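Local coordinates for ABC transporter, periplasmic solute-binding protein (Rhizobium meliloti, PDB 4WED) that probably binds a solute, perhaps a peptide or a nickel or heme species, in the periplasm and delivers it to an ABC transporter, at residues Y55-W58 / A59-D62; Q476-Y479 / D480-D484. All blocks are in the same frame, centred on the assembly; numbering follows the deposited sequence.

Contact 1: residues Y55-W58 / A59-D62. With NA (sodium ion), chain B.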
ATOM      1  N   TYR A  55      -5.544 -12.151  12.933  1.00 80.96           N
ATOM      2  CA  TYR A  55      -4.809 -13.410  12.757  1.00 85.20           C
ATOM      3  C   TYR A  55      -4.844 -14.030  11.349  1.00 82.30           C
ATOM      4  O   TYR A  55      -4.162 -15.022  11.095  1.00 92.14           O
ATOM      5  CB  TYR A  55      -5.293 -14.444  13.793  1.00 87.45           C
ATOM      6  CG  TYR A  55      -5.044 -14.009  15.221  1.00 89.58           C
ATOM      7  CD1 TYR A  55      -3.751 -14.015  15.768  1.00 93.99           C
ATOM      8  CD2 TYR A  55      -6.089 -13.581  16.018  1.00 90.03           C
ATOM      9  CE1 TYR A  55      -3.520 -13.607  17.072  1.00 98.54           C
ATOM     10  CE2 TYR A  55      -5.874 -13.167  17.322  1.00 96.29           C
ATOM     11  CZ  TYR A  55      -4.594 -13.176  17.849  1.00103.17           C
ATOM     12  OH  TYR A  55      -4.422 -12.757  19.161  1.00112.34           O
ATOM     13  N   ALA A  56      -5.635 -13.489  10.438  1.00 73.68           N
ATOM     14  CA  ALA A  56      -5.754 -14.104   9.120  1.00 72.68           C
ATOM     15  C   ALA A  56      -4.873 -13.464   8.064  1.00 73.05           C
ATOM     16  O   ALA A  56      -4.412 -12.332   8.211  1.00 72.62           O
ATOM     17  CB  ALA A  56      -7.193 -14.076   8.641  1.00 69.28           C
ATOM     18  N   ILE A  57      -4.657 -14.216   6.990  1.00 73.29           N
ATOM     19  CA  ILE A  57      -4.228 -13.638   5.727  1.00 72.16           C
ATOM     20  C   ILE A  57      -5.408 -12.830   5.161  1.00 65.84           C
ATOM     21  O   ILE A  57      -6.460 -13.387   4.885  1.00 65.06           O
ATOM     22  CB  ILE A  57      -3.828 -14.720   4.689  1.00 71.49           C
ATOM     23  CG1 ILE A  57      -2.671 -15.576   5.199  1.00 71.86           C
ATOM     24  CG2 ILE A  57      -3.463 -14.070   3.346  1.00 66.28           C
ATOM     25  CD1 ILE A  57      -2.292 -16.689   4.245  1.00 76.19           C
ATOM     26  N   TRP A  58      -5.196 -11.526   4.972  1.00 65.37           N
ATOM     27  CA  TRP A  58      -6.239 -10.584   4.505  1.00 60.42           C
ATOM     28  C   TRP A  58      -6.912 -11.032   3.214  1.00 58.09           C
ATOM     29  O   TRP A  58      -8.125 -11.042   3.108  1.00 61.02           O
ATOM     30  CB  TRP A  58      -5.659  -9.186   4.309  1.00 57.26           C
ATOM     31  CG  TRP A  58      -5.098  -8.564   5.568  1.00 59.79           C
ATOM     32  CD1 TRP A  58      -5.773  -7.860   6.500  1.00 57.79           C
ATOM     33  CD2 TRP A  58      -3.726  -8.572   5.989  1.00 60.64           C
ATOM     34  NE1 TRP A  58      -4.924  -7.447   7.504  1.00 58.44           N
ATOM     35  CE2 TRP A  58      -3.657  -7.854   7.202  1.00 59.18           C
ATOM     36  CE3 TRP A  58      -2.548  -9.109   5.446  1.00 59.05           C
ATOM     37  CZ2 TRP A  58      -2.467  -7.677   7.900  1.00 61.89           C
ATOM     38  CZ3 TRP A  58      -1.356  -8.940   6.135  1.00 61.54           C
ATOM     39  CH2 TRP A  58      -1.325  -8.227   7.361  1.00 65.29           C
ATOM     40  N   ALA A  59      -6.116 -11.417   2.231  1.00 58.09           N
ATOM     41  CA  ALA A  59      -6.655 -11.840   0.959  1.00 56.06           C
ATOM     42  C   ALA A  59      -7.674 -12.972   1.061  1.00 55.94           C
ATOM     43  O   ALA A  59      -8.552 -13.104   0.229  1.00 60.28           O
ATOM     44  CB  ALA A  59      -5.513 -12.234   0.049  1.00 56.87           C
ATOM     45  N   ILE A  60      -7.575 -13.786   2.092  1.00 56.84           N
ATOM     46  CA  ILE A  60      -8.538 -14.887   2.296  1.00 60.67           C
ATOM     47  C   ILE A  60      -9.836 -14.354   2.790  1.00 62.24           C
ATOM     48  O   ILE A  60     -10.890 -14.763   2.306  1.00 60.68           O
ATOM     49  CB  ILE A  60      -8.060 -15.900   3.364  1.00 63.45           C
ATOM     50  CG1 ILE A  60      -6.704 -16.518   2.981  1.00 66.38           C
ATOM     51  CG2 ILE A  60      -9.070 -17.020   3.560  1.00 65.58           C
ATOM     52  CD1 ILE A  60      -6.663 -17.254   1.649  1.00 69.70           C
ATOM     53  N   GLN A  61      -9.764 -13.395   3.698  1.00 65.10           N
ATOM     54  CA  GLN A  61     -10.932 -12.724   4.244  1.00 61.39           C
ATOM     55  C   GLN A  61     -11.678 -12.036   3.130  1.00 58.48           C
ATOM     56  O   GLN A  61     -12.886 -12.000   3.108  1.00 57.58           O
ATOM     57  CB  GLN A  61     -10.514 -11.718   5.302  1.00 59.64           C
ATOM     58  CG  GLN A  61     -10.368 -12.309   6.680  1.00 60.12           C
ATOM     59  CD  GLN A  61      -9.443 -11.524   7.559  1.00 63.93           C
ATOM     60  OE1 GLN A  61      -8.378 -11.120   7.150  1.00 66.52           O
ATOM     61  NE2 GLN A  61      -9.852 -11.306   8.779  1.00 67.76           N
ATOM     62  N   ASP A  62     -10.926 -11.513   2.182  1.00 61.82           N
ATOM     63  CA  ASP A  62     -11.483 -10.808   1.053  1.00 57.28           C
ATOM     64  C   ASP A  62     -12.339 -11.703   0.182  1.00 59.58           C
ATOM     65  O   ASP A  62     -13.136 -11.224  -0.597  1.00 55.49           O
ATOM     66  CB  ASP A  62     -10.371 -10.155   0.259  1.00 59.41           C
ATOM     67  CG  ASP A  62     -10.876  -9.349  -0.883  1.00 57.28           C
ATOM     68  OD1 ASP A  62     -11.803  -8.554  -0.726  1.00 52.74           O
ATOM     69  OD2 ASP A  62     -10.330  -9.516  -1.958  1.00 59.43           O
TER
HETATM   70 NA    NA B 601     -11.195  -7.746  -3.227  1.00 63.85          NA
HETATM   71  O   HOH W   1     -12.243  -5.913  -1.765  1.00 60.52           O
HETATM   72  O   HOH W   2     -10.073  -9.027  -4.975  1.00 63.11           O
HETATM   73  O   HOH W   3     -12.888  -8.925  -2.971  1.00 68.67           O
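W58 and D62 are joined one turn apart, where a loop becomes the short helix 58-61: W58 O accepts D62 N over 3.0 Å, and the aspartate that this bond holds is a metal ligand. D62 directs its carboxylate away from the residues that lead into the helix, with CG anti to the backbone N (chi1 -177°). Both oxygens bind the sodium ion, unequally: D62 OD2 at 2.3 Å and D62 OD1 at 2.7 Å from the metal. Three waters and D515 complete the ligands. In the second shell, R170 donates to D62 OD1 and the backbone N of M516 to D62 OD2.

Next to this turn, Q61 reaches back, its chain extended beyond CG, to the residues that lead into the helix. Its amide lies against the methyl of A56, with Q61 OE1 3.5 Å from A56 CB; the same oxygen lies 3.4 Å from W58 CA and stands obliquely to the ring beyond. R167 fixes this amide by donating to Q61 OE1, and it also bonds A56 O, so a single guanidinium group ties the loop to the helix. The W58 indole is held in turn by edge-to-face contacts with Y514 and W247.

Farther from the metal, I57 CB lies 3.8 Å from I60 CG1, and the two branched side chains pass each other at a slant. Both isoleucines hold CG1 opposite the carbonyl carbon (chi1 -60° in I57), and I57 CG2 thereby leans forward toward A59. The backbone tightens the same turn, I57 O accepting I60 N over 3.0 Å. The whole is a helical N-terminal turn with I57 at the N-cap position, followed by an aspartate that is a bidentate ligand of a sodium site, built into a family 5 solute-binding protein.

Contact 2: residues Q476-Y479 / D480-D484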
ATOM      1  N   GLN A 476      -2.114  19.364  -3.543  1.00 62.55           N
ATOM      2  CA  GLN A 476      -1.142  19.671  -4.580  1.00 61.15           C
ATOM      3  C   GLN A 476      -0.062  20.607  -4.048  1.00 62.77           C
ATOM      4  O   GLN A 476       1.068  20.578  -4.497  1.00 62.01           O
ATOM      5  CB  GLN A 476      -1.820  20.285  -5.806  1.00 59.13           C
ATOM      6  CG  GLN A 476      -0.884  20.503  -6.990  1.00 59.25           C
ATOM      7  CD  GLN A 476      -0.138  19.246  -7.401  1.00 58.23           C
ATOM      8  OE1 GLN A 476      -0.755  18.239  -7.721  1.00 60.88           O
ATOM      9  NE2 GLN A 476       1.202  19.293  -7.373  1.00 57.37           N
ATOM     10  N   LYS A 477      -0.414  21.418  -3.067  1.00 63.99           N
ATOM     11  CA  LYS A 477       0.514  22.378  -2.499  1.00 66.36           C
ATOM     12  C   LYS A 477       1.564  21.692  -1.638  1.00 63.72           C
ATOM     13  O   LYS A 477       2.715  22.141  -1.575  1.00 61.74           O
ATOM     14  CB  LYS A 477      -0.213  23.422  -1.659  1.00 72.30           C
ATOM     15  CG  LYS A 477      -1.323  24.174  -2.381  1.00 76.90           C
ATOM     16  CD  LYS A 477      -1.933  25.188  -1.439  1.00 84.63           C
ATOM     17  CE  LYS A 477      -1.032  26.412  -1.316  1.00 91.38           C
ATOM     18  NZ  LYS A 477      -1.407  27.250  -0.149  1.00 98.21           N
ATOM     19  N   VAL A 478       1.184  20.609  -0.968  1.00 60.70           N
ATOM     20  CA  VAL A 478       2.203  19.813  -0.273  1.00 58.79           C
ATOM     21  C   VAL A 478       3.253  19.349  -1.304  1.00 55.60           C
ATOM     22  O   VAL A 478       4.446  19.553  -1.108  1.00 57.77           O
ATOM     23  CB  VAL A 478       1.592  18.641   0.515  1.00 58.23           C
ATOM     24  CG1 VAL A 478       2.690  17.744   1.113  1.00 57.90           C
ATOM     25  CG2 VAL A 478       0.698  19.173   1.620  1.00 60.29           C
ATOM     26  N   TYR A 479       2.792  18.799  -2.419  1.00 52.50           N
ATOM     27  CA  TYR A 479       3.690  18.211  -3.445  1.00 53.56           C
ATOM     28  C   TYR A 479       4.549  19.249  -4.143  1.00 57.27           C
ATOM     29  O   TYR A 479       5.694  18.949  -4.482  1.00 56.40           O
ATOM     30  CB  TYR A 479       2.880  17.481  -4.502  1.00 51.74           C
ATOM     31  CG  TYR A 479       1.992  16.387  -4.003  1.00 50.50           C
ATOM     32  CD1 TYR A 479       2.441  15.489  -3.009  1.00 53.81           C
ATOM     33  CD2 TYR A 479       0.736  16.179  -4.556  1.00 50.79           C
ATOM     34  CE1 TYR A 479       1.659  14.421  -2.580  1.00 50.87           C
ATOM     35  CE2 TYR A 479      -0.067  15.129  -4.121  1.00 50.96           C
ATOM     36  CZ  TYR A 479       0.408  14.252  -3.124  1.00 51.18           C
ATOM     37  OH  TYR A 479      -0.341  13.189  -2.669  1.00 48.62           O
ATOM     38  N   ASP A 480       4.014  20.471  -4.333  1.00 59.67           N
ATOM     39  CA  ASP A 480       4.798  21.575  -4.938  1.00 63.01           C
ATOM     40  C   ASP A 480       5.889  22.018  -4.001  1.00 64.01           C
ATOM     41  O   ASP A 480       7.019  22.279  -4.406  1.00 64.91           O
ATOM     42  CB  ASP A 480       3.949  22.794  -5.257  1.00 65.46           C
ATOM     43  CG  ASP A 480       2.780  22.491  -6.189  1.00 68.97           C
ATOM     44  OD1 ASP A 480       2.797  21.463  -6.907  1.00 69.43           O
ATOM     45  OD2 ASP A 480       1.821  23.309  -6.203  1.00 76.18           O
ATOM     46  N   TRP A 481       5.554  22.108  -2.729  1.00 64.08           N
ATOM     47  CA  TRP A 481       6.568  22.445  -1.748  1.00 65.89           C
ATOM     48  C   TRP A 481       7.749  21.477  -1.799  1.00 62.58           C
ATOM     49  O   TRP A 481       8.931  21.865  -1.872  1.00 59.47           O
ATOM     50  CB  TRP A 481       5.984  22.403  -0.343  1.00 65.83           C
ATOM     51  CG  TRP A 481       6.856  23.072   0.583  1.00 66.24           C
ATOM     52  CD1 TRP A 481       6.930  24.401   0.797  1.00 68.26           C
ATOM     53  CD2 TRP A 481       7.875  22.474   1.377  1.00 66.29           C
ATOM     54  NE1 TRP A 481       7.916  24.680   1.702  1.00 70.30           N
ATOM     55  CE2 TRP A 481       8.507  23.509   2.086  1.00 68.53           C
ATOM     56  CE3 TRP A 481       8.318  21.165   1.561  1.00 66.92           C
ATOM     57  CZ2 TRP A 481       9.550  23.278   2.988  1.00 69.72           C
ATOM     58  CZ3 TRP A 481       9.370  20.932   2.460  1.00 65.77           C
ATOM     59  CH2 TRP A 481       9.970  21.985   3.154  1.00 68.20           C
ATOM     60  N   LEU A 482       7.411  20.208  -1.732  1.00 60.60           N
ATOM     61  CA  LEU A 482       8.434  19.177  -1.650  1.00 62.83           C
ATOM     62  C   LEU A 482       9.340  19.221  -2.893  1.00 61.84           C
ATOM     63  O   LEU A 482      10.559  19.130  -2.781  1.00 62.23           O
ATOM     64  CB  LEU A 482       7.795  17.790  -1.541  1.00 59.77           C
ATOM     65  CG  LEU A 482       7.073  17.447  -0.249  1.00 59.17           C
ATOM     66  CD1 LEU A 482       6.113  16.286  -0.475  1.00 58.34           C
ATOM     67  CD2 LEU A 482       8.058  17.087   0.855  1.00 60.07           C
ATOM     68  N   ARG A 483       8.693  19.327  -4.045  1.00 62.09           N
ATOM     69  CA  ARG A 483       9.334  19.384  -5.354  1.00 65.41           C
ATOM     70  C   ARG A 483      10.148  20.667  -5.576  1.00 64.79           C
ATOM     71  O   ARG A 483      11.299  20.583  -5.953  1.00 63.97           O
ATOM     72  CB  ARG A 483       8.285  19.226  -6.461  1.00 68.27           C
ATOM     73  CG  ARG A 483       8.840  19.312  -7.874  1.00 73.23           C
ATOM     74  CD  ARG A 483       7.844  18.864  -8.928  1.00 80.32           C
ATOM     75  NE  ARG A 483       8.526  18.339 -10.119  1.00 95.68           N
ATOM     76  CZ  ARG A 483       9.071  19.083 -11.093  1.00106.58           C
ATOM     77  NH1 ARG A 483       9.047  20.426 -11.061  1.00111.05           N
ATOM     78  NH2 ARG A 483       9.651  18.473 -12.123  1.00104.65           N
ATOM     79  N   ASP A 484       9.579  21.838  -5.324  1.00 65.51           N
ATOM     80  CA  ASP A 484      10.345  23.077  -5.505  1.00 66.82           C
ATOM     81  C   ASP A 484      11.490  23.174  -4.521  1.00 67.07           C
ATOM     82  O   ASP A 484      12.478  23.775  -4.822  1.00 67.47           O
ATOM     83  CB  ASP A 484       9.474  24.309  -5.360  1.00 69.29           C
ATOM     84  CG  ASP A 484       8.283  24.286  -6.293  1.00 72.54           C
ATOM     85  OD1 ASP A 484       8.308  23.568  -7.336  1.00 77.51           O
ATOM     86  OD2 ASP A 484       7.297  24.954  -5.958  1.00 70.77           O
TER
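Side chains and backbone meet here one turn apart, i to i+4, within helix 471-485, which is part buried and part open to solvent. The distinctive pair is Q476 and D480, which cross at about a right angle. Q476 NE2 donates to D480 OD1 at 2.7 Å along a nearly straight path (165°), in the plane of its own amide but 33° out of the carboxylate plane, on the syn side. The glutamine reaches it by bending at chi2 (54°) after leaving with CG anti to the backbone N. Its other end, OE1, accepts the backbone N of K330, so both ends of the amide are engaged. With an alanine here in place of the aspartate, Q476 NE2 would probably lose this acceptor and the amide would be held from the K330 end alone. On the buried side V478 and L482 run alongside each other, V478 CG1 4.0 Å from L482 CD1, and the backbone bond from L482 N to V478 O joins the same two residues. Around the helix, V478 and W481 pack on helix 457-465, Y479 reaches Y327 O through its hydroxyl, and R483 makes a cation-pi contact with F332; the helix is followed by strand 488-500.

Contacts 1 and 2 illustrate how one kind of local bonding, between residues three or four apart, serves different places in a protein. Their centres lie 37 Å apart, on opposite sides of the centre of the chain, and their nearest atoms are about 23 Å apart, so neither touches the other. Contact 1 is buried and holds a ligand of the sodium ion, with a glycerol about 4 Å from the side chain of W58; glycerol often marks a pocket but here probably comes from the crystallisation liquor. Contact 2 belongs to a longer helix near the C-terminal end of the chain, and the metal ligand D515 follows it in sequence.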